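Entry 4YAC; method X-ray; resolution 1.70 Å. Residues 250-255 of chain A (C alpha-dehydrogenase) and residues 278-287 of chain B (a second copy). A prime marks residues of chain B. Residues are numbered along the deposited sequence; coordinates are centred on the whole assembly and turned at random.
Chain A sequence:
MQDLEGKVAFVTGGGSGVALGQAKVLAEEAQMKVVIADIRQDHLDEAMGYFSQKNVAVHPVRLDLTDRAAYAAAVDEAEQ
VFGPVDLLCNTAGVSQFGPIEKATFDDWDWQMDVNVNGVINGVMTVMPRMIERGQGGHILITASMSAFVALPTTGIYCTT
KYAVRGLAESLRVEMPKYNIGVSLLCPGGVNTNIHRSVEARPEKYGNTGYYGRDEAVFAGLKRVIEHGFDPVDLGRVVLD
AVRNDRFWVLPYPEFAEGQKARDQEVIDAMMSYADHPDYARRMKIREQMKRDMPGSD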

ATOM      1  N   LEU A 250       3.316 -16.575  -2.633  1.00 42.44           N
ATOM      2  CA  LEU A 250       2.353 -16.663  -1.543  1.00 43.70           C
ATOM      3  C   LEU A 250       2.118 -18.134  -1.211  1.00 33.62           C
ATOM      4  O   LEU A 250       1.095 -18.701  -1.587  1.00 42.55           O
ATOM      5  N   PRO A 251       3.067 -18.766  -0.511  1.00 44.10           N
ATOM      6  CA  PRO A 251       3.007 -20.228  -0.398  1.00 51.33           C
ATOM      7  C   PRO A 251       2.027 -20.742   0.664  1.00 59.94           C
ATOM      8  O   PRO A 251       2.371 -21.636   1.438  1.00 73.07           O
ATOM      9  N   TYR A 252       0.811 -20.199   0.674  1.00 55.49           N
ATOM     10  CA  TYR A 252      -0.201 -20.583   1.657  1.00 52.73           C
ATOM     11  C   TYR A 252      -1.579 -20.746   1.017  1.00 46.03           C
ATOM     12  O   TYR A 252      -2.367 -19.801   0.989  1.00 56.62           O
ATOM     13  N   PRO A 253      -1.875 -21.952   0.503  1.00 49.11           N
ATOM     14  CA  PRO A 253      -3.177 -22.204  -0.130  1.00 51.77           C
ATOM     15  C   PRO A 253      -4.350 -22.023   0.837  1.00 61.59           C
ATOM     16  O   PRO A 253      -5.494 -21.915   0.394  1.00 59.94           O
ATOM     17  N   GLU A 254      -4.064 -21.991   2.136  1.00 61.67           N
ATOM     18  CA  GLU A 254      -5.093 -21.776   3.152  1.00 65.92           C
ATOM     19  C   GLU A 254      -5.847 -20.476   2.944  1.00 70.27           C
ATOM     20  O   GLU A 254      -7.072 -20.424   3.053  1.00 83.81           O
ATOM     21  N   PHE A 255      -5.092 -19.423   2.662  1.00 50.82           N
ATOM     22  CA  PHE A 255      -5.628 -18.072   2.622  1.00 40.17           C
ATOM     23  C   PHE A 255      -6.508 -17.832   1.397  1.00 46.30           C
ATOM     24  O   PHE A 255      -7.094 -16.760   1.251  1.00 60.13           O
TER
ATOM     25  N   ASP B 278       3.883 -29.622   2.259  1.00 81.98           N
ATOM     26  CA  ASP B 278       3.865 -28.829   3.487  1.00 85.08           C
ATOM     27  C   ASP B 278       2.441 -28.373   3.796  1.00 81.74           C
ATOM     28  O   ASP B 278       2.038 -28.294   4.956  1.00 75.23           O
ATOM     29  N   TYR B 279       1.687 -28.075   2.744  1.00 87.16           N
ATOM     30  CA  TYR B 279       0.285 -27.702   2.874  1.00 81.09           C
ATOM     31  C   TYR B 279      -0.538 -28.858   3.431  1.00 79.02           C
ATOM     32  O   TYR B 279      -1.379 -28.668   4.310  1.00 70.59           O
ATOM     33  N   ALA B 280      -0.288 -30.058   2.914  1.00 85.63           N
ATOM     34  CA  ALA B 280      -0.994 -31.254   3.361  1.00 90.53           C
ATOM     35  C   ALA B 280      -0.714 -31.545   4.834  1.00 98.47           C
ATOM     36  O   ALA B 280      -1.560 -32.097   5.535  1.00100.99           O
ATOM     37  N   ARG B 281       0.480 -31.182   5.296  1.00 96.88           N
ATOM     38  CA  ARG B 281       0.819 -31.307   6.708  1.00 79.08           C
ATOM     39  C   ARG B 281      -0.014 -30.338   7.537  1.00 75.61           C
ATOM     40  O   ARG B 281      -0.628 -30.726   8.531  1.00 76.25           O
ATOM     41  N   ARG B 282      -0.032 -29.075   7.123  1.00 74.33           N
ATOM     42  CA  ARG B 282      -0.781 -28.054   7.844  1.00 72.66           C
ATOM     43  C   ARG B 282      -2.281 -28.373   7.838  1.00 80.91           C
ATOM     44  O   ARG B 282      -2.981 -28.078   8.807  1.00 76.78           O
ATOM     45  N   MET B 283      -2.765 -28.974   6.751  1.00 82.93           N
ATOM     46  CA  MET B 283      -4.133 -29.498   6.700  1.00101.67           C
ATOM     47  C   MET B 283      -4.399 -30.437   7.869  1.00 96.44           C
ATOM     48  O   MET B 283      -5.369 -30.277   8.611  1.00100.00           O
ATOM     49  N   LYS B 284      -3.516 -31.419   8.016  1.00 84.06           N
ATOM     50  CA  LYS B 284      -3.696 -32.506   8.970  1.00 86.72           C
ATOM     51  C   LYS B 284      -3.737 -32.004  10.415  1.00 86.61           C
ATOM     52  O   LYS B 284      -4.460 -32.549  11.250  1.00 82.97           O
ATOM     53  N   ILE B 285      -2.964 -30.959  10.699  1.00 85.35           N
ATOM     54  CA  ILE B 285      -2.880 -30.404  12.047  1.00 96.21           C
ATOM     55  C   ILE B 285      -4.210 -29.789  12.478  1.00103.94           C
ATOM     56  O   ILE B 285      -4.641 -29.967  13.618  1.00 98.34           O
ATOM     57  N   ARG B 286      -4.855 -29.067  11.567  1.00 98.11           N
ATOM     58  CA  ARG B 286      -6.115 -28.399  11.875  1.00 85.45           C
ATOM     59  C   ARG B 286      -7.265 -29.390  11.973  1.00 86.64           C
ATOM     60  O   ARG B 286      -8.107 -29.281  12.865  1.00 92.44           O
ATOM     61  N   GLU B 287      -7.302 -30.347  11.049  1.00 85.93           N
ATOM     62  CA  GLU B 287      -8.287 -31.422  11.094  1.00 93.22           C
ATOM     63  C   GLU B 287      -8.288 -32.087  12.469  1.00104.68           C
ATOM     64  O   GLU B 287      -9.344 -32.435  12.998  1.00100.66           O
TER

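A small interface can be organised around one buried carboxylate, and the contact between two copies of C alpha-dehydrogenase illustrates how. An irregular segment of chain A meets one side of a helix in chain B. Tyr279′, Arg282′ and Arg286′ direct their CA-to-CB bonds toward chain A; their spacing of three and four residues, about one helical turn at a time, places them along the same side. Together the two stretches bury 277 Å².

Leu250, at the start of the chain A segment, is out of reach of the helix. The CA-to-CB bond of Pro251 runs sideways, and the residue contributes mainly through its backbone: its O lies 3.5 Å from NH2 of Arg282′. In Tyr252, with chi1 in the m well, the CA-to-CB bond also runs sideways. Its CD1 sits 4.1 Å from NH2 of Arg282′, over one face of the guanidinium, while that nitrogen lies at the edge of the tyrosine ring. The arrangement is therefore not a face-to-face stack, and the tyrosine OH is satisfied elsewhere in the structure.

The CA-to-CB bond of Pro253 points toward the helix, and this residue supplies the apolar part of the contact. Its pyrrolidine ring, puckered C-gamma exo, rests over one face of Tyr279′, which holds chi1 at t. CB of Pro253 stands 3.7 Å from the centroid of the Tyr279′ ring, 23° off the normal, a CH-pi geometry; CG of Pro253 approaches CD1 of Tyr279′ to 3.4 Å. On the same proline, CD comes within 3.6 Å of NH2 of Arg282′, near the guanidinium plane.

Glu254 is the polar centre. Its CA-to-CB bond points sideways, but with chi1 at m and chi2 near 94° the chain bends so that its end comes nearer the helix. Arg282′, m at chi1, t at chi2 and m at chi3, meets the carboxylate with two nitrogens: NE donates to OE2 of Glu254 at 2.5 Å, and NH2 donates to OE1 of Glu254 at 3.0 Å. This paired salt bridge uses both carboxylate oxygens, which lets charge and hydrogen-bond direction reinforce each other. Arg286′, with chi1 at m and chi2 at t, works differently. Its NH2 lies 3.0 Å from CG of Glu254 and 3.5 Å from OE2 of Glu254, yet the oxygen lies well out of the guanidinium plane, so this salt bridge is a matter of charge alone. Meanwhile, NE of Arg286′ makes a weak hydrogen bond to the backbone O of Arg282′, at 3.0 Å. Phe255 then leaves the contact, its side chain out of reach.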

ATOM      1  CB  LEU A 250       1.030 -15.991  -1.937  1.00 43.70           C
ATOM      2  CG  LEU A 250       1.097 -14.681  -2.725  1.00 47.31           C
ATOM      3  CD1 LEU A 250      -0.235 -14.409  -3.399  1.00 60.03           C
ATOM      4  CD2 LEU A 250       1.476 -13.534  -1.824  1.00 48.56           C
ATOM      5  CB  PRO A 251       4.454 -20.594  -0.055  1.00 40.38           C
ATOM      6  CG  PRO A 251       4.968 -19.427   0.697  1.00 43.58           C
ATOM      7  CD  PRO A 251       4.266 -18.210   0.141  1.00 44.38           C
ATOM      8  CB  TYR A 252      -0.265 -19.545   2.779  1.00 46.57           C
ATOM      9  CG  TYR A 252       1.099 -19.153   3.283  1.00 51.54           C
ATOM     10  CD1 TYR A 252       1.902 -20.070   3.943  1.00 73.43           C
ATOM     11  CD2 TYR A 252       1.591 -17.873   3.085  1.00 49.00           C
ATOM     12  CE1 TYR A 252       3.154 -19.723   4.392  1.00 72.27           C
ATOM     13  CE2 TYR A 252       2.843 -17.514   3.539  1.00 50.88           C
ATOM     14  CZ  TYR A 252       3.620 -18.445   4.193  1.00 69.08           C
ATOM     15  OH  TYR A 252       4.869 -18.105   4.653  1.00107.32           O
ATOM     16  CB  PRO A 253      -3.074 -23.661  -0.597  1.00 49.95           C
ATOM     17  CG  PRO A 253      -1.621 -23.984  -0.596  1.00 48.04           C
ATOM     18  CD  PRO A 253      -0.993 -23.130   0.448  1.00 42.97           C
ATOM     19  CB  GLU A 254      -4.481 -21.739   4.549  1.00 55.48           C
ATOM     20  CG  GLU A 254      -3.605 -22.894   4.893  1.00 59.69           C
ATOM     21  CD  GLU A 254      -2.138 -22.631   4.629  1.00 69.25           C
ATOM     22  OE1 GLU A 254      -1.775 -22.401   3.460  1.00 95.09           O
ATOM     23  OE2 GLU A 254      -1.353 -22.649   5.599  1.00 78.19           O
ATOM     24  CB  PHE A 255      -4.474 -17.062   2.656  1.00 44.37           C
ATOM     25  CG  PHE A 255      -3.654 -17.117   3.925  1.00 53.57           C
ATOM     26  CD1 PHE A 255      -4.259 -17.343   5.151  1.00 75.80           C
ATOM     27  CD2 PHE A 255      -2.278 -16.947   3.889  1.00 73.73           C
ATOM     28  CE1 PHE A 255      -3.512 -17.394   6.313  1.00 73.72           C
ATOM     29  CE2 PHE A 255      -1.525 -16.997   5.051  1.00 70.80           C
ATOM     30  CZ  PHE A 255      -2.144 -17.220   6.263  1.00 65.40           C
TER
ATOM     31  CB  ASP B 278       4.794 -27.620   3.378  1.00 86.71           C
ATOM     32  CG  ASP B 278       6.238 -28.014   3.139  1.00 92.12           C
ATOM     33  OD1 ASP B 278       6.582 -29.194   3.362  1.00 90.61           O
ATOM     34  OD2 ASP B 278       7.035 -27.138   2.736  1.00 97.34           O
ATOM     35  CB  TYR B 279      -0.267 -27.264   1.517  1.00 82.48           C
ATOM     36  CG  TYR B 279      -1.753 -27.004   1.503  1.00 79.64           C
ATOM     37  CD1 TYR B 279      -2.292 -25.912   2.168  1.00 88.83           C
ATOM     38  CD2 TYR B 279      -2.620 -27.847   0.818  1.00 75.27           C
ATOM     39  CE1 TYR B 279      -3.648 -25.668   2.155  1.00 91.67           C
ATOM     40  CE2 TYR B 279      -3.980 -27.611   0.799  1.00 75.61           C
ATOM     41  CZ  TYR B 279      -4.489 -26.518   1.469  1.00 82.61           C
ATOM     42  OH  TYR B 279      -5.842 -26.277   1.456  1.00 75.97           O
ATOM     43  CB  ALA B 280      -0.606 -32.445   2.504  1.00 79.78           C
ATOM     44  CB  ARG B 281       2.307 -31.041   6.942  1.00 80.10           C
ATOM     45  CG  ARG B 281       3.230 -32.062   6.303  1.00 92.04           C
ATOM     46  CD  ARG B 281       4.672 -31.577   6.284  1.00 99.86           C
ATOM     47  NE  ARG B 281       5.374 -31.883   7.531  1.00108.82           N
ATOM     48  CZ  ARG B 281       6.580 -32.446   7.612  1.00103.68           C
ATOM     49  NH1 ARG B 281       7.257 -32.777   6.518  1.00 92.38           N
ATOM     50  NH2 ARG B 281       7.118 -32.677   8.803  1.00106.99           N
ATOM     51  CB  ARG B 282      -0.522 -26.668   7.246  1.00 66.78           C
ATOM     52  CG  ARG B 282       0.913 -26.183   7.376  1.00 66.12           C
ATOM     53  CD  ARG B 282       1.011 -24.687   7.112  1.00 68.65           C
ATOM     54  NE  ARG B 282       0.532 -24.325   5.779  1.00 66.86           N
ATOM     55  CZ  ARG B 282       1.275 -24.358   4.675  1.00 72.11           C
ATOM     56  NH1 ARG B 282       2.544 -24.742   4.726  1.00 71.07           N
ATOM     57  NH2 ARG B 282       0.744 -24.007   3.512  1.00 79.92           N
ATOM     58  CB  MET B 283      -4.387 -30.257   5.390  1.00115.03           C
ATOM     59  CG  MET B 283      -4.693 -29.410   4.164  1.00125.71           C
ATOM     60  SD  MET B 283      -6.178 -28.403   4.320  1.00120.99           S
ATOM     61  CE  MET B 283      -5.459 -26.865   4.863  1.00 80.60           C
ATOM     62  CB  LYS B 284      -2.576 -33.541   8.774  1.00 93.02           C
ATOM     63  CG  LYS B 284      -1.650 -33.774   9.970  1.00105.16           C
ATOM     64  CD  LYS B 284      -0.325 -34.388   9.534  1.00110.18           C
ATOM     65  CE  LYS B 284       0.836 -33.445   9.833  1.00108.02           C
ATOM     66  NZ  LYS B 284       0.999 -33.193  11.292  1.00 96.85           N
ATOM     67  CB  ILE B 285      -1.750 -29.347  12.140  1.00 83.62           C
ATOM     68  CG1 ILE B 285      -0.395 -30.053  12.256  1.00 78.43           C
ATOM     69  CG2 ILE B 285      -1.949 -28.419  13.343  1.00 78.52           C
ATOM     70  CD1 ILE B 285       0.809 -29.141  12.109  1.00 75.28           C
ATOM     71  CB  ARG B 286      -6.424 -27.342  10.822  1.00 82.46           C
ATOM     72  CG  ARG B 286      -5.338 -26.304  10.713  1.00 96.62           C
ATOM     73  CD  ARG B 286      -5.566 -25.369   9.556  1.00103.00           C
ATOM     74  NE  ARG B 286      -4.456 -25.482   8.624  1.00110.51           N
ATOM     75  CZ  ARG B 286      -4.497 -25.132   7.347  1.00114.55           C
ATOM     76  NH1 ARG B 286      -5.608 -24.639   6.814  1.00111.60           N
ATOM     77  NH2 ARG B 286      -3.419 -25.300   6.598  1.00118.31           N
ATOM     78  CB  GLU B 287      -8.006 -32.452   9.993  1.00 88.83           C
ATOM     79  CG  GLU B 287      -8.602 -33.846  10.249  1.00 92.83           C
ATOM     80  CD  GLU B 287      -9.189 -34.504   9.008  1.00 94.27           C
ATOM     81  OE1 GLU B 287      -9.173 -33.892   7.918  1.00 94.02           O
ATOM     82  OE2 GLU B 287      -9.678 -35.647   9.127  1.00 93.96           O
TER